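Long-range contacts in inositol dehydrogenase (Lactobacillus casei, PDB 4MKX), which probably oxidises scyllo-inositol with NAD as electron acceptor, as a Rossmann-fold dehydrogenase of the Gfo/Idh/MocA family: residues K16-G21 against I81-I86; G91-Q96 against E110-L115; G160-I165 against W205-E210; V214-L219 against L339-A344. All blocks are in the same frame, centred on the assembly; numbering follows the deposited sequence.

Contact 1 (K16-G21 against I81-I86)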
loop_
_atom_site.group_PDB
_atom_site.type_symbol
_atom_site.label_atom_id
_atom_site.label_comp_id
_atom_site.label_asym_id
_atom_site.label_seq_id
_atom_site.Cartn_x
_atom_site.Cartn_y
_atom_site.Cartn_z
ATOM N N LYS A 16 -3.051 -21.274 41.145
ATOM C CA LYS A 16 -1.906 -20.545 41.682
ATOM C C LYS A 16 -0.881 -20.103 40.636
ATOM O O LYS A 16 -1.233 -19.580 39.575
ATOM C CB LYS A 16 -1.230 -21.367 42.791
ATOM C CG LYS A 16 -0.569 -20.521 43.881
ATOM C CD LYS A 16 -0.728 -21.139 45.259
ATOM C CE LYS A 16 0.570 -21.754 45.759
ATOM N NZ LYS A 16 0.942 -22.987 45.013
ATOM N N THR A 17 0.390 -20.306 40.963
ATOM C CA THR A 17 1.501 -19.843 40.151
ATOM C C THR A 17 2.307 -21.036 39.651
ATOM O O THR A 17 2.767 -21.857 40.443
ATOM C CB THR A 17 2.422 -18.932 40.971
ATOM O OG1 THR A 17 1.672 -17.816 41.469
ATOM C CG2 THR A 17 3.565 -18.423 40.118
ATOM N N ILE A 18 2.478 -21.126 38.336
ATOM C CA ILE A 18 3.267 -22.198 37.730
ATOM C C ILE A 18 4.738 -21.817 37.796
ATOM O O ILE A 18 5.135 -20.795 37.242
ATOM C CB ILE A 18 2.880 -22.404 36.255
ATOM C CG1 ILE A 18 1.382 -22.680 36.123
ATOM C CG2 ILE A 18 3.700 -23.535 35.629
ATOM C CD1 ILE A 18 0.926 -23.928 36.846
ATOM N N LYS A 19 5.553 -22.623 38.472
ATOM C CA LYS A 19 6.986 -22.339 38.538
ATOM C C LYS A 19 7.674 -23.050 37.381
ATOM O O LYS A 19 7.466 -24.240 37.174
ATOM C CB LYS A 19 7.568 -22.803 39.870
ATOM C CG LYS A 19 7.064 -21.997 41.050
ATOM C CD LYS A 19 7.406 -22.672 42.375
ATOM C CE LYS A 19 6.793 -21.912 43.541
ATOM N NZ LYS A 19 6.300 -22.839 44.600
ATOM N N ILE A 20 8.488 -22.314 36.635
ATOM C CA ILE A 20 9.050 -22.836 35.395
ATOM C C ILE A 20 10.563 -22.873 35.460
ATOM O O ILE A 20 11.191 -21.952 35.974
ATOM C CB ILE A 20 8.607 -21.949 34.205
ATOM C CG1 ILE A 20 7.079 -21.991 34.102
ATOM C CG2 ILE A 20 9.262 -22.408 32.898
ATOM C CD1 ILE A 20 6.515 -21.137 33.006
ATOM N N GLY A 21 11.158 -23.942 34.946
ATOM C CA GLY A 21 12.598 -23.959 34.766
ATOM C C GLY A 21 12.916 -23.918 33.288
ATOM O O GLY A 21 12.190 -24.498 32.488
ATOM N N ILE A 81 10.023 -26.761 40.551
ATOM C CA ILE A 81 9.350 -26.348 39.320
ATOM C C ILE A 81 8.227 -27.308 38.946
ATOM O O ILE A 81 8.257 -28.484 39.327
ATOM C CB ILE A 81 10.341 -26.249 38.153
ATOM C CG1 ILE A 81 11.004 -27.603 37.871
ATOM C CG2 ILE A 81 11.395 -25.181 38.425
ATOM C CD1 ILE A 81 12.016 -27.543 36.715
ATOM N N ASP A 82 7.250 -26.808 38.187
ATOM C CA ASP A 82 6.109 -27.607 37.748
ATOM C C ASP A 82 6.236 -27.919 36.261
ATOM O O ASP A 82 5.621 -28.861 35.760
ATOM C CB ASP A 82 4.820 -26.823 37.957
ATOM C CG ASP A 82 4.660 -26.342 39.384
ATOM O OD1 ASP A 82 4.748 -27.189 40.299
ATOM O OD2 ASP A 82 4.468 -25.123 39.589
ATOM N N ALA A 83 7.029 -27.108 35.572
ATOM C CA ALA A 83 7.116 -27.158 34.108
ATOM C C ALA A 83 8.481 -26.715 33.621
ATOM O O ALA A 83 9.206 -26.013 34.334
ATOM C CB ALA A 83 6.026 -26.283 33.495
ATOM N N VAL A 84 8.826 -27.100 32.388
ATOM C CA VAL A 84 10.114 -26.730 31.823
ATOM C C VAL A 84 9.929 -26.097 30.449
ATOM O O VAL A 84 9.006 -26.455 29.729
ATOM C CB VAL A 84 11.053 -27.946 31.678
ATOM C CG1 VAL A 84 11.317 -28.587 33.027
ATOM C CG2 VAL A 84 10.463 -28.971 30.728
ATOM N N PHE A 85 10.810 -25.160 30.112
ATOM C CA PHE A 85 10.891 -24.620 28.759
ATOM C C PHE A 85 12.206 -25.097 28.199
ATOM O O PHE A 85 13.269 -24.784 28.748
ATOM C CB PHE A 85 10.906 -23.091 28.785
ATOM C CG PHE A 85 9.587 -22.460 28.445
ATOM C CD1 PHE A 85 8.474 -22.680 29.249
ATOM C CD2 PHE A 85 9.465 -21.635 27.340
ATOM C CE1 PHE A 85 7.253 -22.101 28.948
ATOM C CE2 PHE A 85 8.244 -21.058 27.020
ATOM C CZ PHE A 85 7.140 -21.287 27.829
ATOM N N ILE A 86 12.146 -25.860 27.113
ATOM C CA ILE A 86 13.349 -26.395 26.514
ATOM C C ILE A 86 13.743 -25.543 25.321
ATOM O O ILE A 86 13.067 -25.543 24.287
ATOM C CB ILE A 86 13.146 -27.856 26.121
ATOM C CG1 ILE A 86 12.962 -28.686 27.392
ATOM C CG2 ILE A 86 14.342 -28.382 25.317
ATOM C CD1 ILE A 86 12.357 -30.061 27.153
#

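Contact 2 (G91-Q96 against E110-L115)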
loop_
_atom_site.group_PDB
_atom_site.type_symbol
_atom_site.label_atom_id
_atom_site.label_comp_id
_atom_site.label_asym_id
_atom_site.label_seq_id
_atom_site.Cartn_x
_atom_site.Cartn_y
_atom_site.Cartn_z
ATOM N N GLY A 91 19.652 -30.767 19.035
ATOM C CA GLY A 91 20.147 -32.108 19.300
ATOM C C GLY A 91 19.818 -32.627 20.689
ATOM O O GLY A 91 19.916 -33.825 20.935
ATOM N N PHE A 92 19.405 -31.736 21.590
ATOM C CA PHE A 92 19.148 -32.102 22.988
ATOM C C PHE A 92 17.666 -32.176 23.323
ATOM O O PHE A 92 17.299 -32.625 24.410
ATOM C CB PHE A 92 19.806 -31.096 23.936
ATOM C CG PHE A 92 21.298 -31.040 23.820
ATOM C CD1 PHE A 92 22.092 -31.947 24.504
ATOM C CD2 PHE A 92 21.908 -30.081 23.029
ATOM C CE1 PHE A 92 23.473 -31.898 24.396
ATOM C CE2 PHE A 92 23.285 -30.027 22.917
ATOM C CZ PHE A 92 24.068 -30.938 23.604
ATOM N N HIS A 93 16.817 -31.716 22.409
ATOM C CA HIS A 93 15.383 -31.630 22.691
ATOM C C HIS A 93 14.760 -32.949 23.145
ATOM O O HIS A 93 14.108 -32.993 24.175
ATOM C CB HIS A 93 14.605 -31.054 21.509
ATOM C CG HIS A 93 14.881 -29.608 21.265
ATOM N ND1 HIS A 93 14.225 -28.874 20.295
ATOM C CD2 HIS A 93 15.756 -28.759 21.850
ATOM C CE1 HIS A 93 14.683 -27.637 20.301
ATOM N NE2 HIS A 93 15.614 -27.537 21.233
ATOM N N LEU A 94 14.964 -34.022 22.386
ATOM C CA LEU A 94 14.323 -35.295 22.704
ATOM C C LEU A 94 14.706 -35.841 24.075
ATOM O O LEU A 94 13.833 -36.259 24.832
ATOM C CB LEU A 94 14.623 -36.344 21.627
ATOM C CG LEU A 94 14.105 -35.973 20.235
ATOM C CD1 LEU A 94 14.497 -37.043 19.241
ATOM C CD2 LEU A 94 12.605 -35.833 20.268
ATOM N N GLN A 95 15.992 -35.818 24.408
ATOM C CA GLN A 95 16.428 -36.399 25.681
ATOM C C GLN A 95 15.947 -35.553 26.858
ATOM O O GLN A 95 15.612 -36.090 27.924
ATOM C CB GLN A 95 17.947 -36.611 25.721
ATOM C CG GLN A 95 18.791 -35.342 25.765
ATOM C CD GLN A 95 20.247 -35.627 26.109
ATOM O OE1 GLN A 95 20.733 -36.744 25.927
ATOM N NE2 GLN A 95 20.947 -34.617 26.613
ATOM N N GLN A 96 15.870 -34.238 26.655
ATOM C CA GLN A 96 15.392 -33.345 27.710
ATOM C C GLN A 96 13.871 -33.417 27.878
ATOM O O GLN A 96 13.362 -33.376 29.006
ATOM C CB GLN A 96 15.901 -31.916 27.489
ATOM C CG GLN A 96 17.421 -31.795 27.653
ATOM C CD GLN A 96 17.971 -30.450 27.248
ATOM O OE1 GLN A 96 17.271 -29.635 26.645
ATOM N NE2 GLN A 96 19.238 -30.209 27.567
ATOM N N GLU A 110 10.951 -25.802 22.230
ATOM C CA GLU A 110 11.126 -25.144 20.941
ATOM C C GLU A 110 11.210 -26.152 19.809
ATOM O O GLU A 110 11.497 -27.336 20.022
ATOM C CB GLU A 110 12.381 -24.266 20.925
ATOM C CG GLU A 110 12.119 -22.838 21.373
ATOM C CD GLU A 110 11.116 -22.130 20.472
ATOM O OE1 GLU A 110 10.976 -22.514 19.289
ATOM O OE2 GLU A 110 10.457 -21.177 20.941
ATOM N N LYS A 111 10.938 -25.676 18.599
ATOM C CA LYS A 111 11.161 -26.483 17.410
ATOM C C LYS A 111 12.655 -26.647 17.150
ATOM O O LYS A 111 13.469 -25.860 17.639
ATOM C CB LYS A 111 10.474 -25.825 16.201
ATOM C CG LYS A 111 11.039 -24.444 15.802
ATOM C CD LYS A 111 12.175 -24.567 14.769
ATOM C CE LYS A 111 12.910 -23.240 14.578
ATOM N NZ LYS A 111 14.105 -23.386 13.700
ATOM N N PRO A 112 13.036 -27.689 16.392
ATOM C CA PRO A 112 12.210 -28.820 15.967
ATOM C C PRO A 112 12.113 -29.765 17.141
ATOM O O PRO A 112 12.857 -29.588 18.108
ATOM C CB PRO A 112 13.056 -29.477 14.871
ATOM C CG PRO A 112 14.456 -29.180 15.250
ATOM C CD PRO A 112 14.428 -27.819 15.935
ATOM N N ILE A 113 11.222 -30.741 17.081
ATOM C CA ILE A 113 11.129 -31.676 18.203
ATOM C C ILE A 113 12.419 -32.482 18.340
ATOM O O ILE A 113 12.867 -32.792 19.449
ATOM C CB ILE A 113 9.883 -32.588 18.079
ATOM C CG1 ILE A 113 9.634 -33.355 19.381
ATOM C CG2 ILE A 113 9.977 -33.543 16.869
ATOM C CD1 ILE A 113 8.270 -34.001 19.429
ATOM N N GLY A 114 13.026 -32.798 17.201
ATOM C CA GLY A 114 14.235 -33.594 17.166
ATOM C C GLY A 114 14.679 -33.714 15.722
ATOM O O GLY A 114 14.045 -33.139 14.827
ATOM N N LEU A 115 15.754 -34.462 15.491
ATOM C CA LEU A 115 16.377 -34.520 14.169
ATOM C C LEU A 115 16.321 -35.899 13.516
ATOM O O LEU A 115 16.451 -36.028 12.291
ATOM C CB LEU A 115 17.833 -34.073 14.276
ATOM C CG LEU A 115 17.988 -32.700 14.920
ATOM C CD1 LEU A 115 19.438 -32.402 15.206
ATOM C CD2 LEU A 115 17.389 -31.640 14.021
#

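Contact 3 (G160-I165 against W205-E210)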
loop_
_atom_site.group_PDB
_atom_site.type_symbol
_atom_site.label_atom_id
_atom_site.label_comp_id
_atom_site.label_asym_id
_atom_site.label_seq_id
_atom_site.Cartn_x
_atom_site.Cartn_y
_atom_site.Cartn_z
ATOM N N GLY A 160 -12.784 -20.362 0.118
ATOM C CA GLY A 160 -13.100 -21.653 -0.475
ATOM C C GLY A 160 -12.042 -22.666 -0.102
ATOM O O GLY A 160 -11.365 -22.514 0.916
ATOM N N ASP A 161 -11.888 -23.701 -0.919
ATOM C CA ASP A 161 -10.849 -24.687 -0.657
ATOM C C ASP A 161 -9.512 -24.112 -1.112
ATOM O O ASP A 161 -9.447 -23.330 -2.063
ATOM C CB ASP A 161 -11.157 -26.002 -1.380
ATOM C CG ASP A 161 -10.142 -27.093 -1.067
ATOM O OD1 ASP A 161 -9.570 -27.109 0.045
ATOM O OD2 ASP A 161 -9.916 -27.943 -1.945
ATOM N N ILE A 162 -8.443 -24.506 -0.431
ATOM C CA ILE A 162 -7.117 -23.988 -0.726
ATOM C C ILE A 162 -6.483 -24.737 -1.886
ATOM O O ILE A 162 -6.447 -25.957 -1.902
ATOM C CB ILE A 162 -6.232 -24.103 0.521
ATOM C CG1 ILE A 162 -6.791 -23.190 1.609
ATOM C CG2 ILE A 162 -4.779 -23.776 0.165
ATOM C CD1 ILE A 162 -6.103 -23.337 2.963
ATOM N N THR A 163 -5.995 -24.008 -2.884
ATOM C CA THR A 163 -5.366 -24.652 -4.029
ATOM C C THR A 163 -3.842 -24.519 -3.984
ATOM O O THR A 163 -3.126 -25.383 -4.454
ATOM C CB THR A 163 -5.855 -24.047 -5.335
ATOM O OG1 THR A 163 -5.335 -22.725 -5.434
ATOM C CG2 THR A 163 -7.361 -23.982 -5.375
ATOM N N LEU A 164 -3.341 -23.421 -3.423
ATOM C CA LEU A 164 -1.900 -23.210 -3.401
ATOM C C LEU A 164 -1.512 -22.382 -2.183
ATOM O O LEU A 164 -2.188 -21.416 -1.840
ATOM C CB LEU A 164 -1.445 -22.484 -4.678
ATOM C CG LEU A 164 0.067 -22.281 -4.876
ATOM C CD1 LEU A 164 0.368 -22.301 -6.359
ATOM C CD2 LEU A 164 0.536 -20.956 -4.294
ATOM N N ILE A 165 -0.420 -22.769 -1.538
ATOM C CA ILE A 165 0.142 -21.931 -0.494
ATOM C C ILE A 165 1.591 -21.622 -0.845
ATOM O O ILE A 165 2.350 -22.510 -1.204
ATOM C CB ILE A 165 0.066 -22.609 0.880
ATOM C CG1 ILE A 165 -1.389 -22.739 1.301
ATOM C CG2 ILE A 165 0.790 -21.755 1.917
ATOM C CD1 ILE A 165 -1.562 -23.350 2.685
ATOM N N TRP A 205 -1.161 -26.775 9.051
ATOM C CA TRP A 205 -2.153 -26.142 9.907
ATOM C C TRP A 205 -3.323 -25.600 9.094
ATOM O O TRP A 205 -4.487 -25.846 9.423
ATOM C CB TRP A 205 -1.480 -25.025 10.731
ATOM C CG TRP A 205 -2.355 -24.269 11.678
ATOM C CD1 TRP A 205 -3.253 -24.790 12.568
ATOM C CD2 TRP A 205 -2.376 -22.847 11.875
ATOM N NE1 TRP A 205 -3.847 -23.776 13.288
ATOM C CE2 TRP A 205 -3.322 -22.577 12.887
ATOM C CE3 TRP A 205 -1.687 -21.781 11.295
ATOM C CZ2 TRP A 205 -3.608 -21.277 13.318
ATOM C CZ3 TRP A 205 -1.972 -20.491 11.725
ATOM C CH2 TRP A 205 -2.922 -20.254 12.734
ATOM N N PHE A 206 -3.027 -24.878 8.015
ATOM C CA PHE A 206 -4.091 -24.262 7.225
ATOM C C PHE A 206 -4.919 -25.273 6.437
ATOM O O PHE A 206 -6.123 -25.092 6.289
ATOM C CB PHE A 206 -3.522 -23.205 6.262
ATOM C CG PHE A 206 -3.401 -21.845 6.870
ATOM C CD1 PHE A 206 -4.473 -20.969 6.853
ATOM C CD2 PHE A 206 -2.219 -21.441 7.471
ATOM C CE1 PHE A 206 -4.372 -19.708 7.427
ATOM C CE2 PHE A 206 -2.111 -20.179 8.049
ATOM C CZ PHE A 206 -3.186 -19.316 8.025
ATOM N N THR A 207 -4.267 -26.314 5.931
ATOM C CA THR A 207 -4.917 -27.268 5.029
ATOM C C THR A 207 -5.524 -28.482 5.729
ATOM O O THR A 207 -6.581 -28.969 5.320
ATOM C CB THR A 207 -3.965 -27.775 3.932
ATOM O OG1 THR A 207 -2.876 -28.498 4.509
ATOM C CG2 THR A 207 -3.423 -26.620 3.106
ATOM N N GLY A 208 -4.863 -28.962 6.778
ATOM C CA GLY A 208 -5.219 -30.235 7.383
ATOM C C GLY A 208 -4.688 -31.430 6.604
ATOM O O GLY A 208 -5.015 -32.583 6.908
ATOM N N LYS A 209 -3.841 -31.161 5.610
ATOM C CA LYS A 209 -3.359 -32.199 4.706
ATOM C C LYS A 209 -1.858 -32.431 4.892
ATOM O O LYS A 209 -1.173 -31.588 5.480
ATOM C CB LYS A 209 -3.692 -31.794 3.258
ATOM C CG LYS A 209 -5.123 -31.241 3.083
ATOM C CD LYS A 209 -5.316 -30.426 1.780
ATOM C CE LYS A 209 -6.704 -29.759 1.704
ATOM N NZ LYS A 209 -6.926 -28.927 0.463
ATOM N N GLU A 210 -1.344 -33.571 4.418
ATOM C CA GLU A 210 0.090 -33.867 4.509
ATOM C C GLU A 210 0.800 -33.616 3.174
ATOM O O GLU A 210 0.161 -33.571 2.126
ATOM C CB GLU A 210 0.359 -35.321 4.913
ATOM C CG GLU A 210 -0.162 -35.742 6.285
ATOM C CD GLU A 210 0.251 -34.812 7.403
ATOM O OE1 GLU A 210 1.443 -34.420 7.470
ATOM O OE2 GLU A 210 -0.627 -34.495 8.238
#

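Contact 4 (V214-L219 against L339-A344)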
loop_
_atom_site.group_PDB
_atom_site.type_symbol
_atom_site.label_atom_id
_atom_site.label_comp_id
_atom_site.label_asym_id
_atom_site.label_seq_id
_atom_site.Cartn_x
_atom_site.Cartn_y
_atom_site.Cartn_z
ATOM N N VAL A 214 8.236 -33.702 -2.956
ATOM C CA VAL A 214 8.898 -32.404 -2.998
ATOM C C VAL A 214 10.100 -32.425 -3.931
ATOM O O VAL A 214 10.718 -33.469 -4.168
ATOM C CB VAL A 214 9.406 -31.986 -1.595
ATOM C CG1 VAL A 214 8.273 -31.998 -0.581
ATOM C CG2 VAL A 214 10.523 -32.901 -1.130
ATOM N N TRP A 215 10.422 -31.260 -4.481
ATOM C CA TRP A 215 11.695 -31.051 -5.151
ATOM C C TRP A 215 12.203 -29.731 -4.609
ATOM O O TRP A 215 11.417 -28.813 -4.403
ATOM C CB TRP A 215 11.516 -30.975 -6.675
ATOM C CG TRP A 215 12.802 -30.787 -7.443
ATOM C CD1 TRP A 215 14.019 -31.356 -7.173
ATOM C CD2 TRP A 215 12.991 -29.977 -8.611
ATOM N NE1 TRP A 215 14.947 -30.948 -8.101
ATOM C CE2 TRP A 215 14.347 -30.087 -8.985
ATOM C CE3 TRP A 215 12.147 -29.157 -9.364
ATOM C CZ2 TRP A 215 14.872 -29.426 -10.098
ATOM C CZ3 TRP A 215 12.669 -28.496 -10.471
ATOM C CH2 TRP A 215 14.022 -28.635 -10.827
ATOM N N ALA A 216 13.499 -29.644 -4.348
ATOM C CA ALA A 216 14.088 -28.428 -3.817
ATOM C C ALA A 216 15.387 -28.150 -4.539
ATOM O O ALA A 216 16.164 -29.072 -4.859
ATOM C CB ALA A 216 14.320 -28.533 -2.306
ATOM N N ILE A 217 15.612 -26.875 -4.818
ATOM C CA ILE A 217 16.850 -26.425 -5.431
ATOM C C ILE A 217 17.391 -25.243 -4.645
ATOM O O ILE A 217 16.701 -24.665 -3.811
ATOM C CB ILE A 217 16.668 -26.038 -6.921
ATOM C CG1 ILE A 217 15.691 -24.872 -7.085
ATOM C CG2 ILE A 217 16.191 -27.230 -7.744
ATOM C CD1 ILE A 217 15.448 -24.518 -8.568
ATOM N N GLY A 218 18.636 -24.888 -4.893
ATOM C CA GLY A 218 19.233 -23.817 -4.135
ATOM C C GLY A 218 20.507 -23.338 -4.759
ATOM O O GLY A 218 21.019 -23.941 -5.705
ATOM N N LEU A 219 21.040 -22.267 -4.198
ATOM C CA LEU A 219 22.097 -21.538 -4.845
ATOM C C LEU A 219 22.852 -20.787 -3.774
ATOM O O LEU A 219 22.257 -20.304 -2.807
ATOM C CB LEU A 219 21.459 -20.565 -5.845
ATOM C CG LEU A 219 22.252 -19.589 -6.710
ATOM C CD1 LEU A 219 23.160 -20.333 -7.672
ATOM C CD2 LEU A 219 21.272 -18.702 -7.477
ATOM N N LEU A 339 13.508 -32.871 6.277
ATOM C CA LEU A 339 14.496 -33.845 5.825
ATOM C C LEU A 339 14.300 -34.209 4.356
ATOM O O LEU A 339 15.264 -34.377 3.620
ATOM C CB LEU A 339 14.416 -35.110 6.679
ATOM C CG LEU A 339 14.854 -34.921 8.128
ATOM C CD1 LEU A 339 14.622 -36.201 8.898
ATOM C CD2 LEU A 339 16.322 -34.516 8.185
ATOM N N ALA A 340 13.045 -34.348 3.947
ATOM C CA ALA A 340 12.723 -34.666 2.564
ATOM C C ALA A 340 13.168 -33.553 1.630
ATOM O O ALA A 340 13.660 -33.826 0.536
ATOM C CB ALA A 340 11.239 -34.928 2.411
ATOM N N LEU A 341 12.985 -32.304 2.057
ATOM C CA LEU A 341 13.433 -31.161 1.261
ATOM C C LEU A 341 14.949 -31.160 1.142
ATOM O O LEU A 341 15.492 -30.886 0.081
ATOM C CB LEU A 341 12.959 -29.844 1.889
ATOM C CG LEU A 341 11.467 -29.553 1.804
ATOM C CD1 LEU A 341 11.112 -28.396 2.739
ATOM C CD2 LEU A 341 11.076 -29.200 0.380
ATOM N N GLN A 342 15.639 -31.487 2.228
ATOM C CA GLN A 342 17.091 -31.540 2.205
ATOM C C GLN A 342 17.585 -32.651 1.282
ATOM O O GLN A 342 18.581 -32.487 0.567
ATOM C CB GLN A 342 17.631 -31.794 3.607
ATOM C CG GLN A 342 18.916 -31.074 3.877
ATOM C CD GLN A 342 18.732 -29.572 3.837
ATOM O OE1 GLN A 342 17.913 -29.011 4.574
ATOM N NE2 GLN A 342 19.483 -28.909 2.964
ATOM N N GLU A 343 16.894 -33.786 1.310
ATOM C CA GLU A 343 17.299 -34.922 0.491
ATOM C C GLU A 343 17.059 -34.617 -0.982
ATOM O O GLU A 343 17.887 -34.940 -1.832
ATOM C CB GLU A 343 16.539 -36.184 0.893
ATOM C CG GLU A 343 17.085 -37.439 0.221
ATOM C CD GLU A 343 16.255 -38.667 0.512
ATOM O OE1 GLU A 343 15.452 -38.632 1.474
ATOM O OE2 GLU A 343 16.404 -39.665 -0.230
ATOM N N ALA A 344 15.922 -33.994 -1.276
ATOM C CA ALA A 344 15.604 -33.591 -2.642
ATOM C C ALA A 344 16.645 -32.622 -3.177
ATOM O O ALA A 344 17.020 -32.685 -4.344
ATOM C CB ALA A 344 14.214 -32.983 -2.706
#

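Contact 1 (K16-G21 against I81-I86)
Lys-19 O takes two donors from the 81-86 segment, where the loop runs into strand 83-86: Asp-82 N at 2.8 Å, in a nearly straight bond (171° at the hydrogen), and Ala-83 N, bent and weak at 3.3 Å. Asp-82 also reaches back with its side chain. Its OD2 accepts Lys-19 N at 2.9 Å, on the anti side and somewhat out of the carboxylate plane, so that one residue holds Lys-19 by both its N and its O. The torsion that permits this puts CG of Asp-82 beside its own backbone N, anti to the carbonyl carbon (chi1 -55°). The ammonium group of Lys-19 turns instead to Asp-80, with which it forms a salt bridge.

Further on, the ladder becomes regular and parallel: Gly-21 N donates to Ala-83 O at 2.9 Å, and Phe-85 N to Gly-21 O at 2.8 Å. Ile-81 lies against the backbone of Gly-21, its CG2 3.7 Å from Gly-21 N. On the face carrying Ile-20 and Ala-83, the CG2 branch of Ile-20 meets CD1 of Phe-85 at 3.7 Å, the side chains crossing obliquely, while CG2 of Ile-18 rests on CB of Ala-83 at 4.2 Å.

These two strands are the first and fourth in the 3-2-1-4-5-6 order of the Rossmann sheet, the central junction where the chain crosses from one half to the other. Strand 43-49 flanks 18-23, and strand 106-109 flanks 83-86. Helix 304-319 packs against Ile-18, Ala-83 and Phe-85, and helix 93-102 against Val-84.

Contact 2 (G91-Q96 against E110-L115)
His-93, in the first turn of helix 93-102, points into the loop that opens with Glu-110, Lys-111 and Pro-112, the Glu-Lys-Pro motif of the Gfo/Idh/MocA family, with a cis peptide bond before the proline. Its CB sits 3.2 Å from Ile-113 O. CG stands beside the backbone N, anti to the carbonyl carbon (chi1 -69°), and the ring lies among the carbonyl groups of the loop. ND1 donates to Pro-112 O at 2.7 Å, with 153° at the hydrogen; that oxygen lies near the ring plane and its C=O bond points almost straight at the nitrogen. Next round the ring, CE1 comes within 3.2 Å of Glu-110 O and 3.4 Å of Lys-111 O, the latter at the ring edge. At the far side NE2 is hydrogen-bonded to Ser-88 O, so both ring nitrogens are engaged and the imidazole is fixed in rotation, tying the motif loop to the helix start.

The carboxylate of Glu-110 leads away from the helix, to His-32 through OE2. Beside the histidine, Leu-94 supplies the apolar part of the contact: its CG is 3.9 Å from Gly-114 CA, and CD2 lies 4.0 Å from CG1 of Ile-113. That same CD2 also covers Ile-113 O at 3.2 Å, a buried carbonyl oxygen with no hydrogen-bonding partner in the model.

Contact 3 (G160-I165 against W205-E210)
The contact joins the last turn of helix 197-207, and the ST turn by which Thr-207 leads out of it, to the start of strand 162-172: Phe-206, Thr-207 and Lys-209 meet Asp-161, Ile-162 and Ile-165. A classic beta bulge at Thr-163 and Leu-164, opposite Ile-266, lets Ile-162 and Ile-165, three residues apart, both point at the helix. Both CD1 tips reach CB of Phe-206 from the strand side, that of Ile-162 at 4.2 Å and that of Ile-165 at 4.1 Å, and CD1 of Ile-165 also touches CG2 of Thr-207 at 3.8 Å. The Thr-207 hydroxyl faces the other way: OG1, placed between N and the carbonyl carbon (chi1 63°), accepts Lys-209 N at 3.0 Å and is also hydrogen-bonded to Ile-203 O, one turn back. Beyond Gly-208, which has positive phi, the Lys-209 chain runs extended to a salt bridge, NZ meeting the syn lone pair of Asp-161 OD1 at 3.2 Å. Both charges have further partners, Asp-243 for Lys-209 and Arg-221 of the second subunit for Asp-161. Thr-163 and Leu-164 pack on that subunit. A sheet with helices on one face and a neighbouring subunit on the other is characteristic of the C-terminal domain in oligomeric Gfo/Idh/MocA enzymes.

Contact 4 (V214-L219 against L339-A344)
Strand 214-219 and helix 339-344 pass at 60°, their axes only 6.7 Å apart at the closest, and Val-214 and Ala-216 face the helix. Small side chains make the short spacing possible. Ala-344 CB lies over the strand backbone itself, 4.0 Å from Trp-215 CA and 3.8 Å from Ala-216 N. In return, Ala-216 CB presses on the helix backbone, 3.6 Å from Leu-341 O. Val-214 touches Ala-340, Leu-341 and Ala-344: its CB meets CD2 of Leu-341 at 3.8 Å, the two side chains crossing at about a right angle, and its CG2 branch rests on Ala-340 O at 3.7 Å and Ala-340 CB at 4.1 Å. In Leu-341, chi1 (-71°) sets CG anti to the carbonyl carbon; the CD2 branch is the one that meets Val-214.

Trp-215 sends its side chain to the opposite face of the sheet, where it packs on Trp-215 of the second subunit; its NE1 is hydrogen-bonded to Asn-348. Strand 211-219 runs between strand 234-241 and the short strand 351-352. Helix 328-347 covers the face that carries Val-214 and Ala-216, and Phe-192 of helix 191-195 packs against both Ala-216 and Leu-341.

Contacts 1 and 2 belong to the Rossmann domain, their centres about 18 Å apart, and they touch: Ile-86 O and Glu-110 N, 3.0 Å apart, probably form a hydrogen bond. The centres of contacts 3 and 4 lie about 21 Å apart; both reach the same mixed sheet of the other domain and both touch the second subunit. The long helix of contact 4 bridges the halves, since Leu-339 CD1 packs on Leu-115 O of contact 2 at 3.9 Å. Contacts 1 and 3, with centres about 35 Å apart, lie on opposite sides of the chain's centre. Phe-85 and Glu-110 lie near the glycine-rich turn at Gly-24, Gly-26 and Gly-29, which probably binds NAD; this crystal is of the apo enzyme.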